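Local coordinates for B-cell lymphoma 3-encoded protein (PDB 1K1A), which regulates transcription of NF-kappa-B target genes, keeping the p50 subunit out of the nucleus when in the cytoplasm and acting as a transcriptional activator in the nucleus, at residues T11-A16 and R27-F32; G20-V25 and P59-L64; V122-E127 and I155-N160; S149-L154 and A178-G183. All coordinates share one frame; numbering follows the deposited sequence.

These four contacts lie in the ankyrin repeat domain of the protein. From the N terminus, interaction 1 closes a short loop between residues 11-16 and 27-32, the two helices of the first repeat. Interaction 2 opens inside that loop, at residues 20-25, and closes at 59-64, so the two cross. Both use helix 22-34, and together they tie the first repeat to the second. After a gap, interaction 3 joins residues 122-127 of repeat 4 to 155-160 of repeat 5. Interaction 4 starts within that loop, at 149-154, and reaches forward to 178-183. These two also cross, and both use helix 153-159. Their centres are about 13 Å apart.

Interaction 1 of 4, residues T11-A16 and R27-F32; sequences TPLHIA and RLVNLF
The phenyl ring of Phe32 carries Leu13 CD2 over one of its faces. This methyl stands 4.1 Å above the ring plane, offset toward the rim, and CE2 is its nearest ring atom. Arg37 makes a cation-pi contact with the same ring, and Leu39 and Ile41 also touch Phe32. The other methyl of Leu13 turns to a different partner: Leu13 CD1 lies 3.9 Å from Leu28 CB. Leu13 has CG anti to the backbone N (chi1 -170°), and the fork at CG shares its two methyls between Phe32 and Leu28. The side chains of Leu13 and Leu28 pass each other in opposite directions. Leu28 CD1 reaches the start of helix 12-18. Leu28 CD1 sits 3.6 Å from Pro12 O and 3.9 Å from Ala16 CB. Pro12 O already accepts a backbone bond from Ala16 N, so the methyl rests against a carbonyl that has its partner. No hydrogen bond crosses between the segments; apolar contact carries the pairing. The short helical segments run close to antiparallel, at 158°, with their axes 10.4 Å apart. This is the antiparallel helix pair of an ankyrin repeat, here the first one. Its neighbours are the two helices of the second repeat: Leu13 touches Pro49 of helix 49-55, and Val29 packs on Leu65 of helix 59-67.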
loop_
_atom_site.group_PDB
_atom_site.type_symbol
_atom_site.label_atom_id
_atom_site.label_comp_id
_atom_site.label_asym_id
_atom_site.label_seq_id
_atom_site.Cartn_x
_atom_site.Cartn_y
_atom_site.Cartn_z
ATOM N N THR A 11 27.083 -2.739 12.991
ATOM C CA THR A 11 26.380 -2.414 11.758
ATOM C C THR A 11 26.692 -0.986 11.335
ATOM O O THR A 11 25.881 -0.080 11.509
ATOM C CB THR A 11 24.868 -2.551 11.959
ATOM O OG1 THR A 11 24.509 -2.072 13.247
ATOM C CG2 THR A 11 24.380 -3.997 11.856
ATOM N N PRO A 12 27.881 -0.795 10.776
ATOM C CA PRO A 12 28.357 0.535 10.385
ATOM C C PRO A 12 27.513 1.161 9.283
ATOM O O PRO A 12 27.273 2.375 9.312
ATOM C CB PRO A 12 29.774 0.256 9.881
ATOM C CG PRO A 12 29.729 -1.178 9.463
ATOM C CD PRO A 12 28.880 -1.844 10.500
ATOM N N LEU A 13 27.053 0.354 8.333
ATOM C CA LEU A 13 26.245 0.880 7.243
ATOM C C LEU A 13 24.873 1.285 7.763
ATOM O O LEU A 13 24.322 2.305 7.354
ATOM C CB LEU A 13 26.124 -0.146 6.114
ATOM C CG LEU A 13 25.502 0.331 4.800
ATOM C CD1 LEU A 13 26.125 1.634 4.315
ATOM C CD2 LEU A 13 25.631 -0.763 3.725
ATOM N N HIS A 14 24.321 0.486 8.669
ATOM C CA HIS A 14 23.038 0.824 9.270
ATOM C C HIS A 14 23.147 2.175 9.959
ATOM O O HIS A 14 22.287 3.032 9.794
ATOM C CB HIS A 14 22.602 -0.245 10.275
ATOM C CG HIS A 14 22.294 -1.570 9.647
ATOM N ND1 HIS A 14 21.007 -2.042 9.495
ATOM C CD2 HIS A 14 23.107 -2.524 9.139
ATOM C CE1 HIS A 14 21.039 -3.225 8.912
ATOM N NE2 HIS A 14 22.301 -3.547 8.693
ATOM N N ILE A 15 24.218 2.355 10.724
ATOM C CA ILE A 15 24.457 3.603 11.453
ATOM C C ILE A 15 24.593 4.807 10.523
ATOM O O ILE A 15 23.980 5.850 10.756
ATOM C CB ILE A 15 25.724 3.481 12.314
ATOM C CG1 ILE A 15 25.598 2.334 13.315
ATOM C CG2 ILE A 15 26.040 4.805 12.993
ATOM C CD1 ILE A 15 24.459 2.472 14.286
ATOM N N ALA A 16 25.398 4.660 9.474
ATOM C CA ALA A 16 25.605 5.730 8.504
ATOM C C ALA A 16 24.277 6.194 7.909
ATOM O O ALA A 16 24.083 7.384 7.651
ATOM C CB ALA A 16 26.562 5.280 7.392
ATOM N N ARG A 27 31.081 5.638 0.894
ATOM C CA ARG A 27 32.364 5.027 1.225
ATOM C C ARG A 27 32.195 3.561 1.634
ATOM O O ARG A 27 32.911 2.675 1.144
ATOM C CB ARG A 27 33.051 5.819 2.339
ATOM C CG ARG A 27 34.105 5.041 3.121
ATOM C CD ARG A 27 34.944 5.916 4.069
ATOM N NE ARG A 27 34.474 5.953 5.461
ATOM C CZ ARG A 27 33.203 5.856 5.861
ATOM N NH1 ARG A 27 32.916 5.915 7.155
ATOM N NH2 ARG A 27 32.223 5.701 4.984
ATOM N N LEU A 28 31.231 3.312 2.513
ATOM C CA LEU A 28 30.946 1.967 3.002
ATOM C C LEU A 28 30.413 1.025 1.912
ATOM O O LEU A 28 30.715 -0.174 1.909
ATOM C CB LEU A 28 29.952 2.031 4.160
ATOM C CG LEU A 28 30.525 2.510 5.490
ATOM C CD1 LEU A 28 29.405 2.751 6.487
ATOM C CD2 LEU A 28 31.507 1.486 6.030
ATOM N N VAL A 29 29.602 1.559 1.008
ATOM C CA VAL A 29 29.095 0.758 -0.101
ATOM C C VAL A 29 30.258 0.287 -0.991
ATOM O O VAL A 29 30.320 -0.884 -1.380
ATOM C CB VAL A 29 28.034 1.514 -0.915
ATOM C CG1 VAL A 29 27.838 0.863 -2.288
ATOM C CG2 VAL A 29 26.709 1.565 -0.129
ATOM N N ASN A 30 31.190 1.194 -1.271
ATOM C CA ASN A 30 32.393 0.850 -2.026
ATOM C C ASN A 30 33.218 -0.221 -1.312
ATOM O O ASN A 30 33.686 -1.173 -1.934
ATOM C CB ASN A 30 33.248 2.100 -2.286
ATOM C CG ASN A 30 32.594 3.061 -3.263
ATOM O OD1 ASN A 30 31.799 2.653 -4.118
ATOM N ND2 ASN A 30 32.913 4.345 -3.137
ATOM N N LEU A 31 33.378 -0.068 -0.001
ATOM C CA LEU A 31 34.117 -1.031 0.813
ATOM C C LEU A 31 33.466 -2.417 0.804
ATOM O O LEU A 31 34.154 -3.430 0.704
ATOM C CB LEU A 31 34.225 -0.529 2.252
ATOM C CG LEU A 31 35.608 -0.135 2.767
ATOM C CD1 LEU A 31 35.600 1.296 3.285
ATOM C CD2 LEU A 31 36.038 -1.103 3.882
ATOM N N PHE A 32 32.142 -2.449 0.914
ATOM C CA PHE A 32 31.397 -3.706 0.920
ATOM C C PHE A 32 31.562 -4.456 -0.393
ATOM O O PHE A 32 31.791 -5.669 -0.400
ATOM C CB PHE A 32 29.904 -3.456 1.170
ATOM C CG PHE A 32 29.528 -3.420 2.624
ATOM C CD1 PHE A 32 30.320 -2.751 3.543
ATOM C CD2 PHE A 32 28.379 -4.054 3.072
ATOM C CE1 PHE A 32 29.972 -2.713 4.886
ATOM C CE2 PHE A 32 28.028 -4.023 4.412
ATOM C CZ PHE A 32 28.826 -3.354 5.321
#

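Interaction 2 of 4, residues G20-V25 and P59-L64; sequences GNLPAV and PSVVRL
Leu22 and Val61 bring the backbones nearest, with their CA atoms 6.4 Å apart, and each lies in the first turn of its helix. Leu22 has CG anti to the backbone N (chi1 -174°). Its CD1 then meets two residues of the other helix. Leu22 CD1 is 3.8 Å from Val61 CG2 and 4.0 Å from Leu64 CD1. One turn on, Val25 CG1 lies 3.9 Å from Leu64 CD1 and a little farther from Leu64 CD2. Leu64 therefore has a neighbour in each of the two side chains, and it slides past both in the opposite direction. Val61 and Leu64 were each modelled in two conformers, so these distances hold for one of the two. The contact stacks the second helices of ankyrin repeats 1 and 2 on each other. Val17 of helix 12-18 touches both Val25 and Val61 and covers the junction from the first-helix side. The start of helix 22-34 is fixed by its own cap. Gly20 ends the preceding helix in a Schellman motif, and Asn21 follows as N-cap. Asn21 OD1 accepts from Ala24 N at 3.2 Å, with the donor well above the plane of the side-chain carbonyl.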
loop_
_atom_site.group_PDB
_atom_site.type_symbol
_atom_site.label_atom_id
_atom_site.label_comp_id
_atom_site.label_asym_id
_atom_site.label_seq_id
_atom_site.Cartn_x
_atom_site.Cartn_y
_atom_site.Cartn_z
ATOM N N GLY A 20 22.122 9.921 8.611
ATOM C CA GLY A 20 21.944 10.752 7.435
ATOM C C GLY A 20 23.248 11.225 6.829
ATOM O O GLY A 20 23.342 12.326 6.317
ATOM N N ASN A 21 24.255 10.374 6.865
ATOM C CA ASN A 21 25.560 10.725 6.342
ATOM C C ASN A 21 25.797 10.045 4.998
ATOM O O ASN A 21 26.398 8.969 4.939
ATOM C CB ASN A 21 26.627 10.309 7.357
ATOM C CG ASN A 21 27.997 10.883 7.045
ATOM O OD1 ASN A 21 28.304 11.210 5.904
ATOM N ND2 ASN A 21 28.839 10.976 8.067
ATOM N N LEU A 22 25.335 10.688 3.920
ATOM C CA LEU A 22 25.443 10.131 2.568
ATOM C C LEU A 22 26.882 9.793 2.145
ATOM O O LEU A 22 27.127 8.724 1.598
ATOM C CB LEU A 22 24.763 11.053 1.539
ATOM C CG LEU A 22 24.654 10.581 0.083
ATOM C CD1 LEU A 22 23.758 9.381 -0.044
ATOM C CD2 LEU A 22 24.136 11.702 -0.804
ATOM N N PRO A 23 27.830 10.702 2.380
ATOM C CA PRO A 23 29.235 10.429 2.057
ATOM C C PRO A 23 29.757 9.151 2.724
ATOM O O PRO A 23 30.462 8.377 2.069
ATOM C CB PRO A 23 29.970 11.663 2.606
ATOM C CG PRO A 23 28.951 12.743 2.589
ATOM C CD PRO A 23 27.635 12.061 2.909
ATOM N N ALA A 24 29.420 8.930 3.996
ATOM C CA ALA A 24 29.858 7.717 4.693
ATOM C C ALA A 24 29.217 6.474 4.074
ATOM O O ALA A 24 29.866 5.427 3.930
ATOM C CB ALA A 24 29.554 7.797 6.188
ATOM N N VAL A 25 27.953 6.603 3.687
ATOM C CA VAL A 25 27.241 5.500 3.049
ATOM C C VAL A 25 27.950 5.098 1.768
ATOM O O VAL A 25 28.202 3.915 1.530
ATOM C CB VAL A 25 25.793 5.886 2.727
ATOM C CG1 VAL A 25 25.135 4.833 1.820
ATOM C CG2 VAL A 25 25.010 6.060 4.019
ATOM N N PRO A 59 15.546 9.845 0.529
ATOM C CA PRO A 59 15.428 9.429 -0.875
ATOM C C PRO A 59 16.780 9.291 -1.596
ATOM O O PRO A 59 16.968 8.346 -2.369
ATOM C CB PRO A 59 14.573 10.538 -1.496
ATOM C CG PRO A 59 14.698 11.691 -0.535
ATOM C CD PRO A 59 14.762 11.060 0.815
ATOM N N SER A 60 17.730 10.185 -1.325
ATOM C CA SER A 60 19.037 10.086 -1.976
ATOM C C SER A 60 19.794 8.815 -1.588
ATOM O O SER A 60 20.526 8.250 -2.398
ATOM C CB SER A 60 19.906 11.297 -1.656
ATOM O OG SER A 60 19.394 12.460 -2.272
ATOM N N VAL A 61 19.634 8.389 -0.338
ATOM C CA VAL A 61 20.274 7.168 0.132
ATOM C C VAL A 61 19.596 5.944 -0.485
ATOM O O VAL A 61 20.261 4.971 -0.873
ATOM C CB VAL A 61 20.273 7.097 1.662
ATOM C CG1 VAL A 61 21.019 5.861 2.150
ATOM C CG2 VAL A 61 20.896 8.369 2.242
ATOM N N VAL A 62 18.272 6.004 -0.586
ATOM C CA VAL A 62 17.512 4.932 -1.211
ATOM C C VAL A 62 18.040 4.690 -2.630
ATOM O O VAL A 62 18.296 3.555 -3.029
ATOM C CB VAL A 62 16.016 5.283 -1.291
ATOM C CG1 VAL A 62 15.275 4.296 -2.207
ATOM C CG2 VAL A 62 15.378 5.319 0.111
ATOM N N ARG A 63 18.200 5.770 -3.384
ATOM C CA ARG A 63 18.700 5.706 -4.759
ATOM C C ARG A 63 20.094 5.080 -4.859
ATOM O O ARG A 63 20.352 4.245 -5.730
ATOM C CB ARG A 63 18.748 7.115 -5.373
ATOM C CG ARG A 63 17.381 7.717 -5.731
ATOM C CD ARG A 63 17.459 9.011 -6.563
ATOM N NE ARG A 63 16.147 9.659 -6.687
ATOM C CZ ARG A 63 15.293 9.435 -7.681
ATOM N NH1 ARG A 63 15.609 8.578 -8.640
ATOM N NH2 ARG A 63 14.119 10.059 -7.714
ATOM N N LEU A 64 20.998 5.518 -3.991
ATOM C CA LEU A 64 22.368 5.001 -3.970
ATOM C C LEU A 64 22.371 3.501 -3.698
ATOM O O LEU A 64 23.013 2.731 -4.414
ATOM C CB LEU A 64 23.206 5.722 -2.906
ATOM C CG LEU A 64 24.669 5.284 -2.722
ATOM C CD1 LEU A 64 25.405 6.252 -1.805
ATOM C CD2 LEU A 64 24.769 3.861 -2.182
#

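Interaction 3 of 4, residues V122-E127 and I155-N160; sequences VAVNTE and IHAVEN
Both segments are the final turns of helices, and their backbones come nearest at Val124 and Ala157, with CA atoms 6.6 Å apart. Glu127 leaves its helix with a positive phi of 61°, in a Schellman motif. Val124 CG1 meets Ala157 CB at 4.0 Å; this is the apolar part of the contact. The polar part is a side-chain bond from Asn160 ND2 to Asn125 OD1, 3.2 Å long with an N-H...O angle of 149°. The oxygen lies in the amide plane of Asn160, while the two amide planes are turned 60° against each other. Water 1 extends the link: it accepts from Asn160 ND2 at 2.9 Å and donates to Val124 O at 2.8 Å. Water 2 donates to Asn125 OD1 and pairs with His156 ND1 at 2.8 Å. His156 NE2 is held by Asp146. An alanine in place of Asn125 would probably leave Asn160 ND2 without its direct acceptor and water 2 without one of its mates, setting the amide of Asn160 freer to turn. The arrangement is the stacking of first helices in consecutive ankyrin repeats, here the fourth and fifth, with an asparagine pair bridging the helix ends.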
loop_
_atom_site.group_PDB
_atom_site.type_symbol
_atom_site.label_atom_id
_atom_site.label_comp_id
_atom_site.label_asym_id
_atom_site.label_seq_id
_atom_site.Cartn_x
_atom_site.Cartn_y
_atom_site.Cartn_z
ATOM N N VAL A 122 -1.907 -0.714 2.196
ATOM C CA VAL A 122 -1.276 0.133 3.203
ATOM C C VAL A 122 -1.454 1.619 2.877
ATOM O O VAL A 122 -1.851 2.408 3.737
ATOM C CB VAL A 122 0.228 -0.178 3.339
ATOM C CG1 VAL A 122 0.894 0.815 4.278
ATOM C CG2 VAL A 122 0.433 -1.604 3.849
ATOM N N ALA A 123 -1.184 1.994 1.633
ATOM C CA ALA A 123 -1.309 3.388 1.226
ATOM C C ALA A 123 -2.739 3.921 1.404
ATOM O O ALA A 123 -2.946 5.035 1.897
ATOM C CB ALA A 123 -0.841 3.574 -0.223
ATOM N N VAL A 124 -3.715 3.129 0.980
ATOM C CA VAL A 124 -5.119 3.531 1.082
ATOM C C VAL A 124 -5.496 3.733 2.547
ATOM O O VAL A 124 -6.177 4.703 2.896
ATOM C CB VAL A 124 -6.043 2.498 0.405
ATOM C CG1 VAL A 124 -7.532 2.766 0.748
ATOM C CG2 VAL A 124 -5.835 2.510 -1.105
ATOM N N ASN A 125 -5.010 2.838 3.402
ATOM C CA ASN A 125 -5.241 2.926 4.838
ATOM C C ASN A 125 -4.668 4.193 5.481
ATOM O O ASN A 125 -5.253 4.728 6.416
ATOM C CB ASN A 125 -4.757 1.663 5.545
ATOM C CG ASN A 125 -5.675 0.476 5.295
ATOM O OD1 ASN A 125 -6.821 0.647 4.869
ATOM N ND2 ASN A 125 -5.178 -0.733 5.552
ATOM N N THR A 126 -3.542 4.687 4.969
ATOM C CA THR A 126 -3.003 5.952 5.450
ATOM C C THR A 126 -3.771 7.097 4.802
ATOM O O THR A 126 -3.679 8.239 5.241
ATOM C CB THR A 126 -1.508 6.113 5.111
ATOM O OG1 THR A 126 -1.355 6.322 3.701
ATOM C CG2 THR A 126 -0.721 4.840 5.398
ATOM N N GLU A 127 -4.506 6.778 3.740
ATOM C CA GLU A 127 -5.259 7.772 2.973
ATOM C C GLU A 127 -4.371 8.839 2.347
ATOM O O GLU A 127 -4.823 9.951 2.059
ATOM C CB GLU A 127 -6.343 8.412 3.833
ATOM C CG GLU A 127 -7.282 7.396 4.455
ATOM C CD GLU A 127 -8.158 8.002 5.513
ATOM O OE1 GLU A 127 -7.723 8.994 6.140
ATOM O OE2 GLU A 127 -9.273 7.490 5.721
ATOM N N ILE A 155 -13.066 -1.434 -0.974
ATOM C CA ILE A 155 -13.880 -1.793 0.181
ATOM C C ILE A 155 -13.221 -1.287 1.463
ATOM O O ILE A 155 -13.896 -0.745 2.350
ATOM C CB ILE A 155 -14.155 -3.316 0.201
ATOM C CG1 ILE A 155 -15.091 -3.682 -0.958
ATOM C CG2 ILE A 155 -14.751 -3.744 1.539
ATOM C CD1 ILE A 155 -15.161 -5.166 -1.286
ATOM N N HIS A 156 -11.897 -1.403 1.537
ATOM C CA HIS A 156 -11.163 -0.867 2.674
ATOM C C HIS A 156 -11.464 0.622 2.815
ATOM O O HIS A 156 -11.755 1.101 3.914
ATOM C CB HIS A 156 -9.648 -1.083 2.506
ATOM C CG HIS A 156 -9.193 -2.480 2.815
ATOM N ND1 HIS A 156 -9.160 -2.986 4.097
ATOM C CD2 HIS A 156 -8.729 -3.466 2.010
ATOM C CE1 HIS A 156 -8.707 -4.228 4.069
ATOM N NE2 HIS A 156 -8.432 -4.542 2.815
ATOM N N ALA A 157 -11.407 1.349 1.699
ATOM C CA ALA A 157 -11.654 2.792 1.700
ATOM C C ALA A 157 -13.069 3.130 2.174
ATOM O O ALA A 157 -13.272 4.099 2.919
ATOM C CB ALA A 157 -11.413 3.380 0.307
ATOM N N VAL A 158 -14.042 2.341 1.734
ATOM C CA VAL A 158 -15.432 2.563 2.132
ATOM C C VAL A 158 -15.621 2.324 3.628
ATOM O O VAL A 158 -16.289 3.105 4.308
ATOM C CB VAL A 158 -16.410 1.693 1.325
ATOM C CG1 VAL A 158 -17.792 1.716 1.955
ATOM C CG2 VAL A 158 -16.479 2.181 -0.111
ATOM N N GLU A 159 -15.024 1.255 4.144
ATOM C CA GLU A 159 -15.106 0.959 5.579
ATOM C C GLU A 159 -14.427 2.021 6.453
ATOM O O GLU A 159 -14.882 2.301 7.573
ATOM C CB GLU A 159 -14.554 -0.432 5.874
ATOM C CG GLU A 159 -15.354 -1.529 5.199
ATOM C CD GLU A 159 -14.932 -2.919 5.618
ATOM O OE1 GLU A 159 -13.739 -3.114 5.942
ATOM O OE2 GLU A 159 -15.796 -3.823 5.610
ATOM N N ASN A 160 -13.363 2.633 5.934
ATOM C CA ASN A 160 -12.657 3.707 6.639
ATOM C C ASN A 160 -13.374 5.047 6.501
ATOM O O ASN A 160 -12.889 6.071 6.990
ATOM C CB ASN A 160 -11.226 3.874 6.095
ATOM C CG ASN A 160 -10.372 2.622 6.264
ATOM O OD1 ASN A 160 -10.672 1.746 7.076
ATOM N ND2 ASN A 160 -9.288 2.542 5.491
HETATM O O HOH W 1 -8.943 4.687 3.536
HETATM O O HOH W 2 -9.024 -1.342 6.307
#

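Interaction 4 of 4, residues S149-L154 and A178-G183; sequences SGRSPL and AQMYSG
The ring of Tyr181 overlaps Gly150, whose CA lies over one face, 4.0 Å from the ring centroid and 27° off the normal. This is a CH-pi contact. Gly150 N is 3.4 Å from Tyr181 CE2, so the ring packs close on the glycine. A side chain at Gly150 would run into Tyr181 CE2, and the positive phi of Gly150 also favours glycine. The far end of the tyrosine is held by Ile147 O, which bonds with Tyr181 OH. Residues 149-152 and 178-181 run antiparallel, their directions 172° apart. They belong to successive loops that project from the helices of an ankyrin domain, and residues 178-183 lead from repeat 5 into repeat 6. A type I turn from Met180 to Gly183 closes there with a backbone bond. No direct hydrogen bond joins the segments; two waters do this work. Water 3 and water 4 each donate to both Gly150 O and Gln179 O, with water 4 at 2.9 Å from Gln179 O. On the other flank Arg151 and Met180 lie side by side and point the same way. Arg151 CG is 3.5 Å from Met180 SD in one of two modelled conformers. In that conformer the guanidinium turns to Glu159 for a salt bridge, though the modelled distance is too short to be relied on.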
loop_
_atom_site.group_PDB
_atom_site.type_symbol
_atom_site.label_atom_id
_atom_site.label_comp_id
_atom_site.label_asym_id
_atom_site.label_seq_id
_atom_site.Cartn_x
_atom_site.Cartn_y
_atom_site.Cartn_z
ATOM N N SER A 149 -8.969 -10.732 4.694
ATOM C CA SER A 149 -10.336 -10.234 4.641
ATOM C C SER A 149 -11.029 -10.449 3.307
ATOM O O SER A 149 -12.259 -10.384 3.223
ATOM C CB SER A 149 -10.344 -8.746 4.978
ATOM O OG SER A 149 -9.427 -8.035 4.149
ATOM N N GLY A 150 -10.244 -10.698 2.264
ATOM C CA GLY A 150 -10.781 -10.842 0.924
ATOM C C GLY A 150 -11.314 -9.522 0.380
ATOM O O GLY A 150 -12.136 -9.509 -0.534
ATOM N N ARG A 151 -10.840 -8.412 0.939
ATOM C CA ARG A 151 -11.307 -7.079 0.552
ATOM C C ARG A 151 -10.365 -6.355 -0.413
ATOM O O ARG A 151 -9.154 -6.366 -0.224
ATOM C CB ARG A 151 -11.480 -6.211 1.798
ATOM C CG ARG A 151 -12.628 -6.646 2.691
ATOM C CD ARG A 151 -12.313 -6.585 4.178
ATOM N NE ARG A 151 -12.192 -5.220 4.681
ATOM C CZ ARG A 151 -11.548 -4.894 5.789
ATOM N NH1 ARG A 151 -10.951 -5.831 6.512
ATOM N NH2 ARG A 151 -11.496 -3.628 6.179
ATOM N N SER A 152 -10.940 -5.716 -1.431
ATOM C CA SER A 152 -10.173 -4.884 -2.363
ATOM C C SER A 152 -9.911 -3.561 -1.670
ATOM O O SER A 152 -10.553 -3.257 -0.678
ATOM C CB SER A 152 -10.976 -4.644 -3.644
ATOM O OG SER A 152 -12.137 -3.870 -3.375
ATOM N N PRO A 153 -8.949 -2.787 -2.161
ATOM C CA PRO A 153 -8.683 -1.450 -1.613
ATOM C C PRO A 153 -9.948 -0.578 -1.552
ATOM O O PRO A 153 -10.115 0.196 -0.605
ATOM C CB PRO A 153 -7.680 -0.870 -2.608
ATOM C CG PRO A 153 -6.933 -2.078 -3.105
ATOM C CD PRO A 153 -8.001 -3.144 -3.231
ATOM N N LEU A 154 -10.826 -0.705 -2.541
ATOM C CA LEU A 154 -12.050 0.098 -2.555
ATOM C C LEU A 154 -12.914 -0.168 -1.321
ATOM O O LEU A 154 -13.432 0.763 -0.692
ATOM C CB LEU A 154 -12.860 -0.151 -3.831
ATOM C CG LEU A 154 -14.163 0.661 -3.935
ATOM C CD1 LEU A 154 -13.888 2.154 -3.818
ATOM C CD2 LEU A 154 -14.908 0.345 -5.221
ATOM N N ALA A 178 -16.889 -5.238 -6.572
ATOM C CA ALA A 178 -16.100 -6.285 -5.931
ATOM C C ALA A 178 -16.789 -6.758 -4.645
ATOM O O ALA A 178 -17.410 -5.960 -3.935
ATOM C CB ALA A 178 -14.704 -5.776 -5.627
ATOM N N GLN A 179 -16.684 -8.052 -4.346
ATOM C CA GLN A 179 -17.314 -8.610 -3.138
ATOM C C GLN A 179 -16.311 -9.253 -2.179
ATOM O O GLN A 179 -15.301 -9.830 -2.604
ATOM C CB GLN A 179 -18.365 -9.660 -3.514
ATOM C CG GLN A 179 -19.607 -9.115 -4.199
ATOM C CD GLN A 179 -20.480 -10.232 -4.767
ATOM O OE1 GLN A 179 -21.531 -10.552 -4.206
ATOM N NE2 GLN A 179 -20.037 -10.835 -5.855
ATOM N N MET A 180 -16.612 -9.176 -0.889
ATOM C CA MET A 180 -15.808 -9.827 0.132
ATOM C C MET A 180 -16.206 -11.304 0.210
ATOM O O MET A 180 -17.134 -11.724 -0.465
ATOM C CB MET A 180 -16.084 -9.185 1.481
ATOM C CG MET A 180 -15.788 -7.705 1.553
ATOM S SD MET A 180 -16.077 -7.078 3.218
ATOM C CE MET A 180 -17.763 -7.352 3.378
ATOM N N TYR A 181 -15.516 -12.078 1.052
ATOM C CA TYR A 181 -15.835 -13.499 1.242
ATOM C C TYR A 181 -17.338 -13.744 1.477
ATOM O O TYR A 181 -17.919 -14.700 0.952
ATOM C CB TYR A 181 -15.038 -14.083 2.420
ATOM C CG TYR A 181 -13.554 -14.270 2.164
ATOM C CD1 TYR A 181 -13.107 -15.025 1.097
ATOM C CD2 TYR A 181 -12.608 -13.714 3.013
ATOM C CE1 TYR A 181 -11.743 -15.212 0.871
ATOM C CE2 TYR A 181 -11.247 -13.893 2.794
ATOM C CZ TYR A 181 -10.826 -14.637 1.719
ATOM O OH TYR A 181 -9.482 -14.817 1.480
ATOM N N SER A 182 -17.953 -12.883 2.280
ATOM C CA SER A 182 -19.374 -13.003 2.609
ATOM C C SER A 182 -20.280 -12.629 1.439
ATOM O O SER A 182 -21.499 -12.833 1.489
ATOM C CB SER A 182 -19.709 -12.100 3.790
ATOM O OG SER A 182 -19.530 -10.735 3.425
ATOM N N GLY A 183 -19.698 -12.048 0.401
ATOM C CA GLY A 183 -20.477 -11.636 -0.745
ATOM C C GLY A 183 -20.984 -10.207 -0.656
ATOM O O GLY A 183 -21.731 -9.762 -1.521
HETATM O O HOH W 3 -12.961 -7.816 -2.934
HETATM O O HOH W 4 -13.493 -11.959 -1.989
#